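Long-range contacts in putative polyketide cyclase (Pseudomonas putida KT2440, PDB 3F7X), which is of unknown function but belongs to the SnoaL-like family and may act as a polyketide cyclase on a small-molecule substrate: residues Val49-Asn54 and Val137-Asn142; Arg74-Arg79 and Gly102-Asp107; Gly91-Ala96 and Phe126-Cys131. All blocks are in the same frame, centred on the assembly; numbering follows the deposited sequence. Where two conformers were deposited one is given.

Contact 1 (Val49-Asn54 and Val137-Asn142). With EDO (1,2-ethanediol), chain D.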
loop_
_atom_site.group_PDB
_atom_site.type_symbol
_atom_site.label_atom_id
_atom_site.label_comp_id
_atom_site.label_asym_id
_atom_site.label_seq_id
_atom_site.Cartn_x
_atom_site.Cartn_y
_atom_site.Cartn_z
ATOM N N VAL A 49 -4.425 6.940 17.666
ATOM C CA VAL A 49 -3.972 6.544 16.336
ATOM C C VAL A 49 -4.314 5.080 16.032
ATOM O O VAL A 49 -4.127 4.185 16.855
ATOM C CB VAL A 49 -2.455 6.780 16.214
ATOM C CG1 VAL A 49 -1.652 5.998 17.249
ATOM C CG2 VAL A 49 -1.936 6.476 14.782
ATOM N N ILE A 50 -4.787 4.865 14.811
ATOM C CA ILE A 50 -5.058 3.550 14.281
ATOM C C ILE A 50 -3.845 3.113 13.499
ATOM O O ILE A 50 -3.389 3.836 12.596
ATOM C CB ILE A 50 -6.313 3.571 13.369
ATOM C CG1 ILE A 50 -7.539 3.926 14.182
ATOM C CG2 ILE A 50 -6.430 2.249 12.604
ATOM C CD1 ILE A 50 -8.745 4.216 13.315
ATOM N N HIS A 51 -3.341 1.936 13.818
ATOM C CA HIS A 51 -2.147 1.410 13.137
ATOM C C HIS A 51 -2.451 0.079 12.487
ATOM O O HIS A 51 -2.659 -0.934 13.185
ATOM C CB HIS A 51 -1.009 1.228 14.146
ATOM C CG HIS A 51 0.306 0.886 13.537
ATOM N ND1 HIS A 51 1.366 0.451 14.283
ATOM C CD2 HIS A 51 0.745 0.951 12.257
ATOM C CE1 HIS A 51 2.415 0.287 13.499
ATOM N NE2 HIS A 51 2.065 0.607 12.266
ATOM N N ASP A 52 -2.563 0.089 11.162
ATOM C CA ASP A 52 -2.825 -1.116 10.399
ATOM C C ASP A 52 -1.519 -1.729 9.962
ATOM O O ASP A 52 -0.920 -1.294 8.983
ATOM C CB ASP A 52 -3.677 -0.817 9.213
ATOM C CG ASP A 52 -5.040 -0.459 9.574
ATOM O OD1 ASP A 52 -5.582 -0.923 10.627
ATOM O OD2 ASP A 52 -5.581 0.331 8.785
ATOM N N ILE A 53 -1.119 -2.758 10.689
ATOM C CA ILE A 53 0.115 -3.534 10.516
ATOM C C ILE A 53 0.019 -4.320 9.216
ATOM O O ILE A 53 -1.028 -4.924 8.983
ATOM C CB ILE A 53 0.260 -4.599 11.707
ATOM C CG1 ILE A 53 0.367 -3.914 13.079
ATOM C CG2 ILE A 53 1.467 -5.560 11.446
ATOM C CD1 ILE A 53 0.918 -2.531 13.027
ATOM N N ASN A 54 1.061 -4.319 8.406
ATOM C CA ASN A 54 0.993 -5.015 7.121
ATOM C C ASN A 54 0.729 -6.513 7.303
ATOM O O ASN A 54 1.466 -7.198 8.004
ATOM C CB ASN A 54 2.301 -4.825 6.376
ATOM C CG ASN A 54 2.274 -5.421 4.992
ATOM O OD1 ASN A 54 1.318 -5.213 4.244
ATOM N ND2 ASN A 54 3.309 -6.185 4.647
ATOM N N VAL A 137 -2.146 5.233 10.427
ATOM C CA VAL A 137 -1.031 4.793 9.590
ATOM C C VAL A 137 -1.373 3.371 9.121
ATOM O O VAL A 137 -1.539 2.459 9.944
ATOM C CB VAL A 137 0.317 4.719 10.361
ATOM C CG1 VAL A 137 1.411 4.216 9.412
ATOM C CG2 VAL A 137 0.720 6.082 10.934
ATOM N N THR A 138 -1.420 3.178 7.800
ATOM C CA THR A 138 -1.629 1.863 7.206
ATOM C C THR A 138 -0.379 1.530 6.409
ATOM O O THR A 138 -0.089 2.184 5.431
ATOM C CB THR A 138 -2.891 1.898 6.319
ATOM O OG1 THR A 138 -4.024 2.179 7.156
ATOM C CG2 THR A 138 -3.076 0.573 5.558
ATOM N N ASN A 139 0.315 0.500 6.851
ATOM C CA ASN A 139 1.592 0.061 6.265
ATOM C C ASN A 139 1.434 -1.063 5.250
ATOM O O ASN A 139 0.661 -1.997 5.488
ATOM C CB ASN A 139 2.490 -0.519 7.345
ATOM C CG ASN A 139 2.779 0.413 8.431
ATOM O OD1 ASN A 139 3.573 1.371 8.272
ATOM N ND2 ASN A 139 2.178 0.156 9.582
ATOM N N TYR A 140 2.156 -0.968 4.149
ATOM C CA TYR A 140 2.114 -1.970 3.114
ATOM C C TYR A 140 3.499 -2.289 2.582
ATOM O O TYR A 140 4.320 -1.388 2.368
ATOM C CB TYR A 140 1.267 -1.504 1.947
ATOM C CG TYR A 140 -0.228 -1.415 2.202
ATOM C CD1 TYR A 140 -0.948 -2.507 2.693
ATOM C CD2 TYR A 140 -0.946 -0.286 1.867
ATOM C CE1 TYR A 140 -2.306 -2.460 2.851
ATOM C CE2 TYR A 140 -2.319 -0.247 1.999
ATOM C CZ TYR A 140 -3.005 -1.331 2.489
ATOM O OH TYR A 140 -4.379 -1.315 2.635
ATOM N N TYR A 141 3.717 -3.586 2.317
ATOM C CA TYR A 141 4.865 -4.081 1.587
ATOM C C TYR A 141 4.602 -5.534 1.239
ATOM O O TYR A 141 3.653 -6.140 1.758
ATOM C CB TYR A 141 6.194 -3.919 2.352
ATOM C CG TYR A 141 6.217 -4.539 3.721
ATOM C CD1 TYR A 141 5.845 -3.818 4.822
ATOM C CD2 TYR A 141 6.688 -5.834 3.906
ATOM C CE1 TYR A 141 5.857 -4.367 6.086
ATOM C CE2 TYR A 141 6.734 -6.394 5.160
ATOM C CZ TYR A 141 6.336 -5.651 6.255
ATOM O OH TYR A 141 6.395 -6.209 7.517
ATOM N N ASN A 142 5.421 -6.108 0.377
ATOM C CA ASN A 142 5.298 -7.527 0.023
ATOM C C ASN A 142 6.032 -8.366 1.070
ATOM O O ASN A 142 7.263 -8.424 1.096
ATOM C CB ASN A 142 5.834 -7.748 -1.382
ATOM C CG ASN A 142 5.537 -9.101 -1.899
ATOM O OD1 ASN A 142 5.505 -10.048 -1.143
ATOM N ND2 ASN A 142 5.340 -9.215 -3.188
HETATM C C1 EDO D . 6.232 2.769 10.251
HETATM O O1 EDO D . 5.197 3.472 9.619
HETATM C C2 EDO D . 5.732 2.020 11.510
HETATM O O2 EDO D . 4.692 1.032 11.197
HETATM O O HOH W 1 -1.993 -2.583 6.285
#

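Contact 2 (Arg74-Arg79 and Gly102-Asp107). With EDO (1,2-ethanediol), chain E.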
loop_
_atom_site.group_PDB
_atom_site.type_symbol
_atom_site.label_atom_id
_atom_site.label_comp_id
_atom_site.label_asym_id
_atom_site.label_seq_id
_atom_site.Cartn_x
_atom_site.Cartn_y
_atom_site.Cartn_z
ATOM N N ARG A 74 14.215 -3.178 18.702
ATOM C CA ARG A 74 14.908 -4.334 19.288
ATOM C C ARG A 74 15.448 -5.254 18.187
ATOM O O ARG A 74 16.425 -5.949 18.396
ATOM C CB ARG A 74 13.903 -5.096 20.201
ATOM C CG ARG A 74 14.316 -6.448 20.806
ATOM C CD ARG A 74 15.284 -6.297 21.917
ATOM N NE ARG A 74 15.828 -7.610 22.284
ATOM C CZ ARG A 74 16.863 -8.139 21.646
ATOM N NH1 ARG A 74 17.361 -7.469 20.606
ATOM N NH2 ARG A 74 17.361 -9.333 22.012
ATOM N N CYS A 75 14.739 -5.298 17.052
ATOM C CA CYS A 75 14.928 -6.336 16.051
ATOM C C CYS A 75 15.425 -5.904 14.671
ATOM O O CYS A 75 15.918 -6.750 13.951
ATOM C CB CYS A 75 13.612 -7.121 15.845
ATOM S SG CYS A 75 13.018 -7.974 17.310
ATOM N N TYR A 76 15.266 -4.635 14.295
ATOM C CA TYR A 76 15.581 -4.167 12.959
ATOM C C TYR A 76 16.225 -2.800 13.019
ATOM O O TYR A 76 15.962 -2.007 13.920
ATOM C CB TYR A 76 14.317 -3.970 12.131
ATOM C CG TYR A 76 13.358 -5.160 12.105
ATOM C CD1 TYR A 76 13.498 -6.172 11.178
ATOM C CD2 TYR A 76 12.329 -5.273 13.016
ATOM C CE1 TYR A 76 12.641 -7.246 11.151
ATOM C CE2 TYR A 76 11.444 -6.327 12.974
ATOM C CZ TYR A 76 11.608 -7.309 12.062
ATOM O OH TYR A 76 10.734 -8.364 12.067
ATOM N N ARG A 77 17.020 -2.500 11.988
ATOM C CA ARG A 77 17.355 -1.111 11.711
ATOM C C ARG A 77 17.053 -0.865 10.247
ATOM O O ARG A 77 17.421 -1.645 9.381
ATOM C CB ARG A 77 18.812 -0.821 12.072
ATOM C CG ARG A 77 19.323 0.519 11.764
ATOM C CD ARG A 77 20.870 0.577 11.986
ATOM N NE ARG A 77 21.268 -0.196 13.180
ATOM C CZ ARG A 77 21.332 0.302 14.413
ATOM N NH1 ARG A 77 21.097 1.602 14.604
ATOM N NH2 ARG A 77 21.644 -0.489 15.456
ATOM N N GLU A 78 16.284 0.199 10.015
ATOM C CA GLU A 78 15.849 0.532 8.657
ATOM C C GLU A 78 16.130 1.977 8.334
ATOM O O GLU A 78 16.080 2.849 9.192
ATOM C CB GLU A 78 14.364 0.266 8.483
ATOM C CG GLU A 78 14.026 -1.211 8.555
ATOM C CD GLU A 78 12.584 -1.551 8.309
ATOM O OE1 GLU A 78 11.723 -0.626 8.238
ATOM O OE2 GLU A 78 12.305 -2.763 8.148
ATOM N N ARG A 79 16.432 2.198 7.052
ATOM C CA ARG A 79 16.556 3.503 6.450
ATOM C C ARG A 79 15.662 3.518 5.227
ATOM O O ARG A 79 15.729 2.611 4.391
ATOM C CB ARG A 79 18.014 3.757 6.003
ATOM C CG ARG A 79 18.201 4.977 5.189
ATOM C CD ARG A 79 19.651 5.163 4.847
ATOM N NE ARG A 79 20.250 4.061 4.083
ATOM C CZ ARG A 79 20.189 3.924 2.752
ATOM N NH1 ARG A 79 19.590 4.838 1.999
ATOM N NH2 ARG A 79 20.766 2.874 2.208
ATOM N N GLY A 102 17.156 -2.287 5.040
ATOM C CA GLY A 102 17.114 -2.762 6.420
ATOM C C GLY A 102 18.158 -3.794 6.740
ATOM O O GLY A 102 18.764 -4.420 5.855
ATOM N N GLN A 103 18.329 -3.998 8.033
ATOM C CA GLN A 103 19.131 -5.078 8.556
ATOM C C GLN A 103 18.336 -5.745 9.695
ATOM O O GLN A 103 17.789 -5.059 10.538
ATOM C CB GLN A 103 20.467 -4.559 9.102
ATOM C CG GLN A 103 21.430 -5.710 9.419
ATOM C CD GLN A 103 22.850 -5.302 9.726
ATOM O OE1 GLN A 103 23.116 -4.198 10.176
ATOM N NE2 GLN A 103 23.765 -6.222 9.509
ATOM N N TYR A 104 18.278 -7.073 9.652
ATOM C CA TYR A 104 17.528 -7.870 10.631
ATOM C C TYR A 104 18.494 -8.296 11.732
ATOM O O TYR A 104 19.413 -9.090 11.497
ATOM C CB TYR A 104 16.917 -9.062 9.906
ATOM C CG TYR A 104 15.913 -9.884 10.665
ATOM C CD1 TYR A 104 15.228 -9.390 11.764
ATOM C CD2 TYR A 104 15.607 -11.169 10.251
ATOM C CE1 TYR A 104 14.314 -10.190 12.440
ATOM C CE2 TYR A 104 14.685 -11.954 10.905
ATOM C CZ TYR A 104 14.030 -11.473 12.013
ATOM O OH TYR A 104 13.100 -12.235 12.712
ATOM N N LEU A 105 18.311 -7.672 12.896
ATOM C CA LEU A 105 19.314 -7.734 13.984
ATOM C C LEU A 105 19.065 -8.805 15.024
ATOM O O LEU A 105 20.036 -9.303 15.589
ATOM C CB LEU A 105 19.401 -6.381 14.711
ATOM C CG LEU A 105 19.657 -5.155 13.846
ATOM C CD1 LEU A 105 19.698 -3.868 14.653
ATOM C CD2 LEU A 105 20.897 -5.416 13.029
ATOM N N ALA A 106 17.803 -9.079 15.346
ATOM C CA ALA A 106 17.464 -9.982 16.430
ATOM C C ALA A 106 16.121 -10.596 16.095
ATOM O O ALA A 106 15.253 -9.975 15.518
ATOM C CB ALA A 106 17.461 -9.270 17.797
ATOM N N ASP A 107 15.950 -11.859 16.482
ATOM C CA ASP A 107 14.764 -12.627 16.123
ATOM C C ASP A 107 13.523 -11.900 16.545
ATOM O O ASP A 107 13.370 -11.522 17.733
ATOM C CB ASP A 107 14.776 -13.965 16.858
ATOM C CG ASP A 107 15.838 -14.909 16.404
ATOM O OD1 ASP A 107 16.647 -14.623 15.499
ATOM O OD2 ASP A 107 15.859 -16.025 17.020
HETATM C C1 EDO E . 13.978 2.412 11.883
HETATM O O1 EDO E . 15.053 1.556 12.350
HETATM C C2 EDO E . 13.155 3.106 12.961
HETATM O O2 EDO E . 13.886 4.213 13.526
#

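Contact 3 (Gly91-Ala96 and Phe126-Cys131)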
loop_
_atom_site.group_PDB
_atom_site.type_symbol
_atom_site.label_atom_id
_atom_site.label_comp_id
_atom_site.label_asym_id
_atom_site.label_seq_id
_atom_site.Cartn_x
_atom_site.Cartn_y
_atom_site.Cartn_z
ATOM N N GLY A 91 -5.361 18.164 3.065
ATOM C CA GLY A 91 -4.369 17.613 4.002
ATOM C C GLY A 91 -4.933 16.646 5.018
ATOM O O GLY A 91 -4.264 16.321 5.989
ATOM N N SER A 92 -6.117 16.104 4.798
ATOM C CA SER A 92 -6.642 15.048 5.635
ATOM C C SER A 92 -6.140 13.674 5.267
ATOM O O SER A 92 -6.311 12.749 6.038
ATOM C CB SER A 92 -8.184 15.063 5.607
ATOM O OG SER A 92 -8.710 14.913 4.301
ATOM N N ARG A 93 -5.616 13.523 4.050
ATOM C CA ARG A 93 -5.148 12.218 3.582
ATOM C C ARG A 93 -3.765 12.397 2.959
ATOM O O ARG A 93 -3.488 13.409 2.305
ATOM C CB ARG A 93 -6.154 11.615 2.598
ATOM C CG ARG A 93 -7.546 11.382 3.181
ATOM C CD ARG A 93 -7.651 10.279 4.198
ATOM N NE ARG A 93 -7.596 8.969 3.553
ATOM C CZ ARG A 93 -8.651 8.349 3.053
ATOM N NH1 ARG A 93 -9.866 8.863 3.167
ATOM N NH2 ARG A 93 -8.523 7.192 2.433
ATOM N N ALA A 94 -2.907 11.391 3.122
ATOM C CA ALA A 94 -1.589 11.413 2.556
ATOM C C ALA A 94 -1.171 9.986 2.246
ATOM O O ALA A 94 -1.741 9.012 2.772
ATOM C CB ALA A 94 -0.559 12.137 3.485
ATOM N N ALA A 95 -0.121 9.877 1.445
ATOM C CA ALA A 95 0.447 8.597 1.064
ATOM C C ALA A 95 1.930 8.790 0.862
ATOM O O ALA A 95 2.371 9.864 0.457
ATOM C CB ALA A 95 -0.211 8.071 -0.229
ATOM N N ALA A 96 2.702 7.741 1.105
ATOM C CA ALA A 96 4.130 7.778 0.865
ATOM C C ALA A 96 4.553 6.448 0.259
ATOM O O ALA A 96 4.112 5.398 0.705
ATOM C CB ALA A 96 4.939 8.077 2.160
ATOM N N PHE A 126 -0.281 4.667 3.882
ATOM C CA PHE A 126 -1.362 5.622 3.766
ATOM C C PHE A 126 -1.672 6.205 5.142
ATOM O O PHE A 126 -1.566 5.513 6.165
ATOM C CB PHE A 126 -2.632 4.963 3.200
ATOM C CG PHE A 126 -2.492 4.593 1.733
ATOM C CD1 PHE A 126 -2.791 5.543 0.752
ATOM C CD2 PHE A 126 -2.010 3.369 1.325
ATOM C CE1 PHE A 126 -2.622 5.238 -0.574
ATOM C CE2 PHE A 126 -1.858 3.098 0.007
ATOM C CZ PHE A 126 -2.178 4.015 -0.922
ATOM N N PHE A 127 -2.078 7.477 5.133
ATOM C CA PHE A 127 -2.305 8.240 6.351
ATOM C C PHE A 127 -3.656 8.924 6.323
ATOM O O PHE A 127 -4.101 9.424 5.270
ATOM C CB PHE A 127 -1.251 9.332 6.489
ATOM C CG PHE A 127 0.152 8.830 6.563
ATOM C CD1 PHE A 127 0.863 8.602 5.415
ATOM C CD2 PHE A 127 0.751 8.567 7.765
ATOM C CE1 PHE A 127 2.164 8.113 5.468
ATOM C CE2 PHE A 127 2.062 8.085 7.828
ATOM C CZ PHE A 127 2.764 7.875 6.678
ATOM N N TYR A 128 -4.289 9.018 7.495
ATOM C CA TYR A 128 -5.387 9.940 7.760
ATOM C C TYR A 128 -4.866 10.906 8.815
ATOM O O TYR A 128 -4.260 10.478 9.803
ATOM C CB TYR A 128 -6.614 9.191 8.276
ATOM C CG TYR A 128 -7.724 10.062 8.779
ATOM C CD1 TYR A 128 -8.297 11.040 7.978
ATOM C CD2 TYR A 128 -8.189 9.929 10.066
ATOM C CE1 TYR A 128 -9.326 11.838 8.450
ATOM C CE2 TYR A 128 -9.230 10.743 10.544
ATOM C CZ TYR A 128 -9.766 11.681 9.729
ATOM O OH TYR A 128 -10.788 12.479 10.191
ATOM N N ILE A 129 -5.102 12.187 8.584
ATOM C CA ILE A 129 -4.617 13.282 9.405
ATOM C C ILE A 129 -5.807 14.098 9.877
ATOM O O ILE A 129 -6.684 14.436 9.093
ATOM C CB ILE A 129 -3.633 14.157 8.608
ATOM C CG1 ILE A 129 -2.391 13.316 8.295
ATOM C CG2 ILE A 129 -3.252 15.459 9.357
ATOM C CD1 ILE A 129 -1.571 13.877 7.164
ATOM N N HIS A 130 -5.824 14.387 11.170
ATOM C CA HIS A 130 -6.941 15.094 11.781
ATOM C C HIS A 130 -6.419 15.921 12.917
ATOM O O HIS A 130 -5.597 15.460 13.687
ATOM C CB HIS A 130 -8.014 14.102 12.240
ATOM C CG HIS A 130 -9.339 14.731 12.595
ATOM N ND1 HIS A 130 -10.170 15.305 11.661
ATOM C CD2 HIS A 130 -10.002 14.806 13.777
ATOM C CE1 HIS A 130 -11.274 15.728 12.253
ATOM N NE2 HIS A 130 -11.187 15.457 13.537
ATOM N N CYS A 131 -6.847 17.172 12.999
ATOM C CA CYS A 131 -6.373 18.111 14.050
ATOM C C CYS A 131 -4.888 18.198 14.113
ATOM O O CYS A 131 -4.288 18.310 15.179
ATOM C CB CYS A 131 -6.840 17.742 15.438
ATOM S SG CYS A 131 -8.487 17.969 15.488
HETATM O O HOH W 2 -4.979 8.121 2.703
#

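Contact 1 (Val49-Asn54 and Val137-Asn142)
The carbonyl oxygen of Asp52 is met by the backbone N of Asn139 at 3.0 Å, by a water that also bonds Asn139 O, and weakly by Asn139 ND2. That ND2 makes its stronger bond to His51 NE2, at 2.7 Å, with the ring and amide planes 73° apart. With CG trans to the backbone N (chi1 -172°), the imidazole stands out from the sheet and leans toward this amide on the neighbouring strand, while Phe65 of helix 62-75 stacks on the ring. An ethanediol, probably from the crystallisation liquor and also bonded to Tyr29 OH, spans the pair, its O2 lying 2.9 Å from His51 NE2 and its O1 3.0 Å from Asn139 OD1. An alanine in place of His51 would probably leave the Asn139 amide without its main partner and freer to turn.

Across the two parallel strands, on the face of Asp52 and Thr138, Thr138 OG1 gives Asp52 OD2 a 2.9 Å bond, while Asp52 OD1 forms a salt bridge with Arg58. Farther along, Asn54 ND2 sits over the centre of the Tyr141 ring and bonds Tyr141 O from above the carbonyl plane. On the other face, His51 and Asn139 holding a diol suggest a possible ligand pocket.

Contact 2 (Arg74-Arg79 and Gly102-Asp107)
Tyr76 and Tyr104 lie side by side across the antiparallel beta hairpin of strands 76-87 and 93-104, just where helix 62-75 gives way to the first of them. This is the tight side. Tyr76 CG lies beside its backbone N (chi1 -51°) and Tyr104 CG opposite its own (chi1 -170°), which brings the rings together pointing the same way. Their planes are 12° apart but slid so far that they barely overlap; Tyr76 CE1 comes within 3.4 Å of Tyr104 CD1. Both hydroxyls are held by the loop beyond, that of Tyr76 by Asp108 and that of Tyr104 by Pro112 O and Asp108 N. On the same face Gly102 lets the extended chain of Glu78 pass, with Glu78 CG 4.1 Å from Gly102 CA, on its way to Tyr119 OH.

Between the tyrosines and the glycine, Arg77 and Gln103 form a hydrogen-bonded pair, closed by Arg77 N to Gln103 O (3.0 Å) and by Gln103 N to Arg77 O. Their side chains go to the other, looser and more exposed face. There, in the conformer given, Arg77 and Leu105 cross obliquely, with Leu105 CD1 4.0 Å from Arg77 NH2. At the helix end Cys75 O receives two backbone donors, Leu105 N at 2.8 Å and, weakly, Ala106 N, while Cys75 CB rests 3.3 Å from Ala106 O.

Contact 3 (Gly91-Ala96 and Phe126-Cys131)
Ala94 CB packs against both Phe127 and Ile129, 4.2 Å from Phe127 CB and equally far from Ile129 CD1. The Phe127 ring, with CG trans to its carbonyl carbon (chi1 -60°), turns an edge, through CD1, to Ala94 O across the strands, and Ala96 CB lies at the ring's edge too. Helix 22-35 covers this face through Val26 and Tyr30. On the reverse face Ala95 CB touches Phe126 CE1 at 3.7 Å, and both residues meet their own counterparts in the second subunit.

Strands 93-104, 118-130 and 133-141 follow one another as an antiparallel meander in the SnoaL-like sheet, and the first two are joined here by Ala94 and Phe127, a hydrogen-bonded pair. Phe127 N reaches Ala94 O at 2.8 Å and Ala94 N reaches Phe127 O at 3.1 Å.

Toward the turn, Ile129 N bonds Ser92 O from above the carbonyl plane, while Ile129 CB packs on Gly91 O. The bent chain of Arg93 brings its CD to the edge of the Tyr128 ring, 3.9 Å from Tyr128 CD1. A water in the guanidinium plane accepts a hydrogen bond from Arg93 NE at 2.9 Å and donates one to Phe127 O, while Arg93 NH2 forms a salt bridge with Glu97 of the second subunit.

Overall arrangement
All three contacts pair neighbouring strands of one mixed sheet, but in different places. Contact 3 is the most buried and mainly apolar; contact 1 is partly buried and rich in side-chain hydrogen bonds; contact 2, at the edge strand 76-87, has a tyrosine face and a more exposed face with Arg77 and Gln103. Contacts 2 and 3 share strand 93-104, yet their centres stand 27 Å apart, on opposite sides of the chain's centre. Contacts 1 and 3 touch directly, with Thr138 N probably bonded to Phe126 O and Tyr140 packed on Phe126, and both reach the second subunit, which leaves contact 2 untouched. Contact 1 alone is parallel, and its chain loop encloses the other two.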